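Long-range contacts in omega transaminase (Pseudomonas sp., PDB 5LHA), which probably transfers amino groups between amines and carbonyl acceptors by shuttling its cofactor between the pyridoxal and pyridoxamine phosphate forms: residues 128-133 / 327-332; 288-293 / 303-308. All coordinates share one frame; numbering follows the deposited sequence.

In the fold
Interaction 2 is nested along the chain within the loop that interaction 1 closes, and the centres of the two lie about 10 Å apart. Residues 288-293 and 303-308 form a hairpin in the seven-stranded mixed sheet that runs from strand 115-121 to strand 184-187 in this fold type I aminotransferase, and helix 124-141 packs on one side of it. That helix joins the two contacts: Thr130 and Ala131 touch the hairpin, while Thr130 and Lys133 hold the loop 327-332 of interaction 1. The loop brings Thr330 to the cofactor phosphate in the site of the second subunit, whereas the hairpin leads to Lys293 in the chain's own site. Both contacts thus bear on cofactor binding, in different active sites of the assembly.

Interaction 1 of 2, residues 128-133 / 327-332; sequences VETALK and HGYTYS. With PMP (4'-deoxy-4'-aminopyridoxal-5'-phosphate), chain G.
The His327 imidazole meets helix 124-141 by its edge: Thr130 OG1 lies in the ring plane at NE2, and Lys133 NZ sits beside ND1, tilted 27° from that plane. Thr130 OG1 also lies in plane at the edge of the Tyr329 ring, 3.6 Å from Tyr329 OH, while PMP O1P lies at the edge of the same ring, by CD1. Farther along the loop, Thr330 CG2 sits over one face of the Tyr331 ring, offset toward its rim. Both imidazole nitrogens are used. His327 NE2 donates to Thr130 OG1 at 3.0 Å, and Lys133 NZ donates to His327 ND1 at 2.9 Å. A bend at chi3 (69°) turns the lysine amine to the ring, and Val160 O and Thr165 OG1 of the second subunit also bind that amine. Thr130 OG1 is hydrogen-bonded as well to Asp126 O, one turn back on the helix. Within the type I turn from Tyr329 to Ser332, Thr330 N and Thr330 OG1 both bond PMP O3P, at 2.7 and 2.8 Å. With two bonds fixing its rotation, NE2 donating and ND1 accepting, the imidazole is probably neutral, next to a lysine whose charge would favour that state.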
loop_
_atom_site.group_PDB
_atom_site.type_symbol
_atom_site.label_atom_id
_atom_site.label_comp_id
_atom_site.label_asym_id
_atom_site.label_seq_id
_atom_site.Cartn_x
_atom_site.Cartn_y
_atom_site.Cartn_z
ATOM N N VAL A 128 14.584 15.377 -0.847
ATOM C CA VAL A 128 13.292 15.026 -0.272
ATOM C C VAL A 128 13.183 13.516 -0.097
ATOM O O VAL A 128 12.817 13.024 0.980
ATOM C CB VAL A 128 12.154 15.592 -1.141
ATOM C CG1 VAL A 128 10.818 14.995 -0.727
ATOM C CG2 VAL A 128 12.133 17.123 -1.042
ATOM N N GLU A 129 13.480 12.759 -1.159
ATOM C CA GLU A 129 13.472 11.302 -1.060
ATOM C C GLU A 129 14.334 10.828 0.101
ATOM O O GLU A 129 13.957 9.907 0.835
ATOM C CB GLU A 129 13.953 10.681 -2.374
ATOM C CG GLU A 129 13.456 9.251 -2.600
ATOM C CD GLU A 129 11.985 9.196 -3.017
ATOM O OE1 GLU A 129 11.303 10.236 -2.923
ATOM O OE2 GLU A 129 11.509 8.117 -3.441
ATOM N N THR A 130 15.508 11.438 0.262
ATOM C CA THR A 130 16.409 11.096 1.356
ATOM C C THR A 130 15.794 11.420 2.715
ATOM O O THR A 130 15.890 10.623 3.656
ATOM C CB THR A 130 17.726 11.848 1.160
ATOM O OG1 THR A 130 18.295 11.461 -0.095
ATOM C CG2 THR A 130 18.721 11.527 2.269
ATOM N N ALA A 131 15.146 12.580 2.835
ATOM C CA ALA A 131 14.523 12.956 4.101
ATOM C C ALA A 131 13.433 11.974 4.508
ATOM O O ALA A 131 13.246 11.712 5.701
ATOM C CB ALA A 131 13.945 14.370 4.009
ATOM N N LEU A 132 12.679 11.450 3.537
ATOM C CA LEU A 132 11.591 10.526 3.857
ATOM C C LEU A 132 12.114 9.187 4.357
ATOM O O LEU A 132 11.681 8.701 5.400
ATOM C CB LEU A 132 10.702 10.324 2.633
ATOM C CG LEU A 132 10.008 11.606 2.180
ATOM C CD1 LEU A 132 9.218 11.385 0.900
ATOM C CD2 LEU A 132 9.107 12.138 3.304
ATOM N N LYS A 133 13.043 8.574 3.625
ATOM C CA LYS A 133 13.570 7.262 4.006
ATOM C C LYS A 133 14.387 7.331 5.296
ATOM O O LYS A 133 14.344 6.405 6.114
ATOM C CB LYS A 133 14.437 6.713 2.874
ATOM C CG LYS A 133 13.670 6.265 1.646
ATOM C CD LYS A 133 14.614 5.722 0.577
ATOM C CE LYS A 133 15.239 4.400 0.981
ATOM N NZ LYS A 133 16.486 4.117 0.203
ATOM N N HIS A 327 21.684 4.009 2.336
ATOM C CA HIS A 327 21.068 4.938 1.405
ATOM C C HIS A 327 22.104 5.954 0.939
ATOM O O HIS A 327 22.863 6.496 1.754
ATOM C CB HIS A 327 19.887 5.659 2.052
ATOM C CG HIS A 327 19.232 6.660 1.155
ATOM N ND1 HIS A 327 18.372 6.294 0.146
ATOM C CD2 HIS A 327 19.340 8.008 1.091
ATOM C CE1 HIS A 327 17.962 7.375 -0.491
ATOM N NE2 HIS A 327 18.542 8.427 0.058
ATOM N N GLY A 328 22.130 6.209 -0.362
ATOM C CA GLY A 328 23.049 7.184 -0.916
ATOM C C GLY A 328 23.316 6.923 -2.383
ATOM O O GLY A 328 22.874 5.926 -2.955
ATOM N N TYR A 329 24.111 7.818 -2.969
ATOM C CA TYR A 329 24.208 7.909 -4.416
ATOM C C TYR A 329 25.654 7.881 -4.880
ATOM O O TYR A 329 26.559 8.366 -4.196
ATOM C CB TYR A 329 23.525 9.190 -4.929
ATOM C CG TYR A 329 22.104 9.295 -4.448
ATOM C CD1 TYR A 329 21.110 8.518 -5.027
ATOM C CD2 TYR A 329 21.753 10.146 -3.399
ATOM C CE1 TYR A 329 19.799 8.578 -4.588
ATOM C CE2 TYR A 329 20.432 10.218 -2.947
ATOM C CZ TYR A 329 19.461 9.421 -3.550
ATOM O OH TYR A 329 18.145 9.471 -3.141
ATOM N N THR A 330 25.847 7.307 -6.070
ATOM C CA THR A 330 27.149 7.325 -6.721
ATOM C C THR A 330 27.748 8.721 -6.696
ATOM O O THR A 330 28.951 8.893 -6.462
ATOM C CB THR A 330 27.004 6.833 -8.161
ATOM O OG1 THR A 330 26.496 5.497 -8.152
ATOM C CG2 THR A 330 28.335 6.854 -8.888
ATOM N N TYR A 331 26.919 9.738 -6.905
ATOM C CA TYR A 331 27.406 11.106 -6.957
ATOM C C TYR A 331 27.147 11.893 -5.672
ATOM O O TYR A 331 27.328 13.112 -5.669
ATOM C CB TYR A 331 26.806 11.821 -8.174
ATOM C CG TYR A 331 27.259 11.220 -9.497
ATOM C CD1 TYR A 331 28.590 10.846 -9.692
ATOM C CD2 TYR A 331 26.372 11.053 -10.560
ATOM C CE1 TYR A 331 29.022 10.301 -10.902
ATOM C CE2 TYR A 331 26.797 10.508 -11.777
ATOM C CZ TYR A 331 28.122 10.137 -11.935
ATOM O OH TYR A 331 28.552 9.600 -13.124
ATOM N N SER A 332 26.739 11.235 -4.586
ATOM C CA SER A 332 26.747 11.889 -3.282
ATOM C C SER A 332 28.139 12.407 -2.963
ATOM O O SER A 332 29.106 11.640 -2.966
ATOM C CB SER A 332 26.280 10.946 -2.176
ATOM O OG SER A 332 24.879 10.785 -2.198
HETATM N N1 PMP G . 21.126 1.107 -11.140
HETATM C C2 PMP G . 22.220 0.287 -10.926
HETATM C C2A PMP G . 22.337 -1.046 -11.605
HETATM C C3 PMP G . 23.226 0.681 -10.051
HETATM O O3 PMP G . 24.289 -0.153 -9.826
HETATM C C4 PMP G . 23.144 1.921 -9.416
HETATM C C4A PMP G . 24.282 2.442 -8.550
HETATM N N4A PMP G . 25.189 1.397 -8.107
HETATM C C5 PMP G . 21.993 2.696 -9.583
HETATM C C6 PMP G . 20.951 2.227 -10.379
HETATM C C5A PMP G . 21.877 4.034 -8.886
HETATM O O4P PMP G . 22.868 4.937 -9.330
HETATM P P PMP G . 23.080 6.309 -8.514
HETATM O O1P PMP G . 21.742 6.896 -8.123
HETATM O O2P PMP G . 23.877 7.316 -9.315
HETATM O O3P PMP G . 23.897 5.959 -7.288
#

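Interaction 2 of 2, residues 288-293 / 303-308. With PMP (4'-deoxy-4'-aminopyridoxal-5'-phosphate), chain E.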
loop_
_atom_site.group_PDB
_atom_site.type_symbol
_atom_site.label_atom_id
_atom_site.label_comp_id
_atom_site.label_asym_id
_atom_site.label_seq_id
_atom_site.Cartn_x
_atom_site.Cartn_y
_atom_site.Cartn_z
ATOM N N ILE A 288 14.906 18.595 10.049
ATOM C CA ILE A 288 15.610 18.228 8.821
ATOM C C ILE A 288 15.507 19.374 7.818
ATOM O O ILE A 288 14.462 20.028 7.720
ATOM C CB ILE A 288 15.035 16.929 8.208
ATOM C CG1 ILE A 288 15.163 15.766 9.193
ATOM C CG2 ILE A 288 15.735 16.598 6.886
ATOM C CD1 ILE A 288 14.464 14.513 8.742
ATOM N N LEU A 289 16.599 19.628 7.089
ATOM C CA LEU A 289 16.633 20.582 5.980
ATOM C C LEU A 289 16.867 19.849 4.670
ATOM O O LEU A 289 17.744 18.982 4.598
ATOM C CB LEU A 289 17.740 21.620 6.155
ATOM C CG LEU A 289 17.656 22.515 7.381
ATOM C CD1 LEU A 289 18.875 23.434 7.420
ATOM C CD2 LEU A 289 16.353 23.307 7.354
ATOM N N CYS A 290 16.082 20.197 3.645
ATOM C CA CYS A 290 16.276 19.744 2.268
ATOM C C CYS A 290 16.729 20.912 1.391
ATOM O O CYS A 290 16.024 21.923 1.289
ATOM C CB CYS A 290 14.989 19.127 1.713
ATOM S SG CYS A 290 14.332 17.698 2.618
ATOM N N LEU A 291 17.891 20.765 0.741
ATOM C CA LEU A 291 18.488 21.835 -0.056
ATOM C C LEU A 291 18.920 21.368 -1.442
ATOM O O LEU A 291 19.368 20.234 -1.633
ATOM C CB LEU A 291 19.710 22.444 0.638
ATOM C CG LEU A 291 19.504 23.050 2.018
ATOM C CD1 LEU A 291 20.833 23.094 2.743
ATOM C CD2 LEU A 291 18.903 24.437 1.878
ATOM N N ALA A 292 18.829 22.294 -2.398
ATOM C CA ALA A 292 19.337 22.088 -3.746
ATOM C C ALA A 292 19.407 23.424 -4.471
ATOM O O ALA A 292 19.585 24.469 -3.837
ATOM C CB ALA A 292 18.460 21.107 -4.527
ATOM N N LYS A 293 19.225 23.396 -5.791
ATOM C CA LYS A 293 19.100 24.589 -6.624
ATOM C C LYS A 293 20.214 25.608 -6.390
ATOM O O LYS A 293 21.353 25.411 -6.831
ATOM C CB LYS A 293 17.737 25.243 -6.387
ATOM C CG LYS A 293 16.575 24.477 -7.000
ATOM C CD LYS A 293 15.282 25.253 -6.872
ATOM C CE LYS A 293 14.111 24.485 -7.472
ATOM N NZ LYS A 293 14.158 24.487 -8.963
ATOM N N GLY A 303 22.505 18.298 -4.340
ATOM C CA GLY A 303 21.476 18.373 -3.331
ATOM C C GLY A 303 22.061 17.977 -1.989
ATOM O O GLY A 303 23.128 17.367 -1.910
ATOM N N ALA A 304 21.360 18.362 -0.925
ATOM C CA ALA A 304 21.811 18.008 0.415
ATOM C C ALA A 304 20.630 17.900 1.362
ATOM O O ALA A 304 19.672 18.673 1.270
ATOM C CB ALA A 304 22.827 19.018 0.970
ATOM N N THR A 305 20.704 16.913 2.250
ATOM C CA THR A 305 19.779 16.763 3.362
ATOM C C THR A 305 20.578 16.832 4.655
ATOM O O THR A 305 21.497 16.032 4.858
ATOM C CB THR A 305 19.035 15.438 3.262
ATOM O OG1 THR A 305 18.548 15.289 1.925
ATOM C CG2 THR A 305 17.841 15.416 4.232
ATOM N N LEU A 306 20.242 17.786 5.517
ATOM C CA LEU A 306 20.912 17.944 6.806
ATOM C C LEU A 306 20.017 17.421 7.915
ATOM O O LEU A 306 18.799 17.589 7.868
ATOM C CB LEU A 306 21.265 19.405 7.094
ATOM C CG LEU A 306 22.488 20.010 6.391
ATOM C CD1 LEU A 306 22.216 20.223 4.910
ATOM C CD2 LEU A 306 22.902 21.313 7.055
ATOM N N PHE A 307 20.635 16.808 8.920
ATOM C CA PHE A 307 19.938 16.212 10.051
ATOM C C PHE A 307 20.495 16.796 11.336
ATOM O O PHE A 307 21.704 17.002 11.462
ATOM C CB PHE A 307 20.085 14.687 10.043
ATOM C CG PHE A 307 19.648 14.054 8.745
ATOM C CD1 PHE A 307 20.497 14.009 7.653
ATOM C CD2 PHE A 307 18.375 13.516 8.623
ATOM C CE1 PHE A 307 20.086 13.444 6.452
ATOM C CE2 PHE A 307 17.956 12.944 7.422
ATOM C CZ PHE A 307 18.813 12.906 6.342
ATOM N N ASN A 308 19.608 17.073 12.284
ATOM C CA ASN A 308 20.054 17.690 13.519
ATOM C C ASN A 308 20.663 16.640 14.450
ATOM O O ASN A 308 20.650 15.438 14.169
ATOM C CB ASN A 308 18.899 18.461 14.169
ATOM C CG ASN A 308 17.716 17.575 14.545
ATOM O OD1 ASN A 308 17.769 16.359 14.427
ATOM N ND2 ASN A 308 16.632 18.200 14.981
HETATM N N1 PMP E . 11.010 20.687 -3.465
HETATM C C2 PMP E . 10.909 22.021 -3.827
HETATM C C2A PMP E . 10.312 23.037 -2.891
HETATM C C3 PMP E . 11.010 22.341 -5.174
HETATM O O3 PMP E . 10.565 23.552 -5.633
HETATM C C4 PMP E . 11.556 21.418 -6.063
HETATM C C4A PMP E . 11.738 21.799 -7.517
HETATM N N4A PMP E . 11.125 23.083 -7.785
HETATM C C5 PMP E . 11.922 20.147 -5.616
HETATM C C6 PMP E . 11.638 19.793 -4.297
HETATM C C5A PMP E . 12.615 19.182 -6.566
HETATM O O4P PMP E . 13.845 19.723 -7.021
HETATM P P PMP E . 14.661 19.101 -8.271
HETATM O O1P PMP E . 14.040 19.676 -9.531
HETATM O O2P PMP E . 16.103 19.553 -8.171
HETATM O O3P PMP E . 14.580 17.589 -8.323
#
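Four backbone hydrogen bonds tie Leu289 to Leu306 and Leu291 to Ala304, the hydrogen-bonded pairs of this antiparallel hairpin. The shorter include Leu291 N to Ala304 O at 2.8 Å, with the donor nearly in line with the carbonyl. CA-H...O contacts add to them, among them Thr305 CA to Leu289 O at 3.3 Å. Apolar packing falls on both faces. On the face with Leu289, Leu291, Ala304 and Leu306, two side chains cross at a slant, Leu291 CD1 lying 3.9 Å from Leu306 CD1. On the other, Ile288 reaches two neighbours: with CG2 anti to the backbone N, that methyl lies 3.6 Å from Thr305 CG2, while CG1 and CD1 approach Phe307 CD2 obliquely, CG1 at 4.0 Å. An alanine in place of Ile288 would probably open a gap beside the Phe307 ring and take from Thr305 CG2 the nearer of its methyl neighbours, leaving that of Ala131. Thr305 OG1 is hydrogen-bonded to Ala127 O in helix 124-141. Past the strand, Lys293 CE comes within 3.3 Å of PMP N4A, and Lys293 NZ is hydrogen-bonded to Leu62 O of its own chain and to Thr330 OG1 of the second subunit. A lysine placed just after a core strand, next to the cofactor amine, is typical of the fold type I aminotransferase active site.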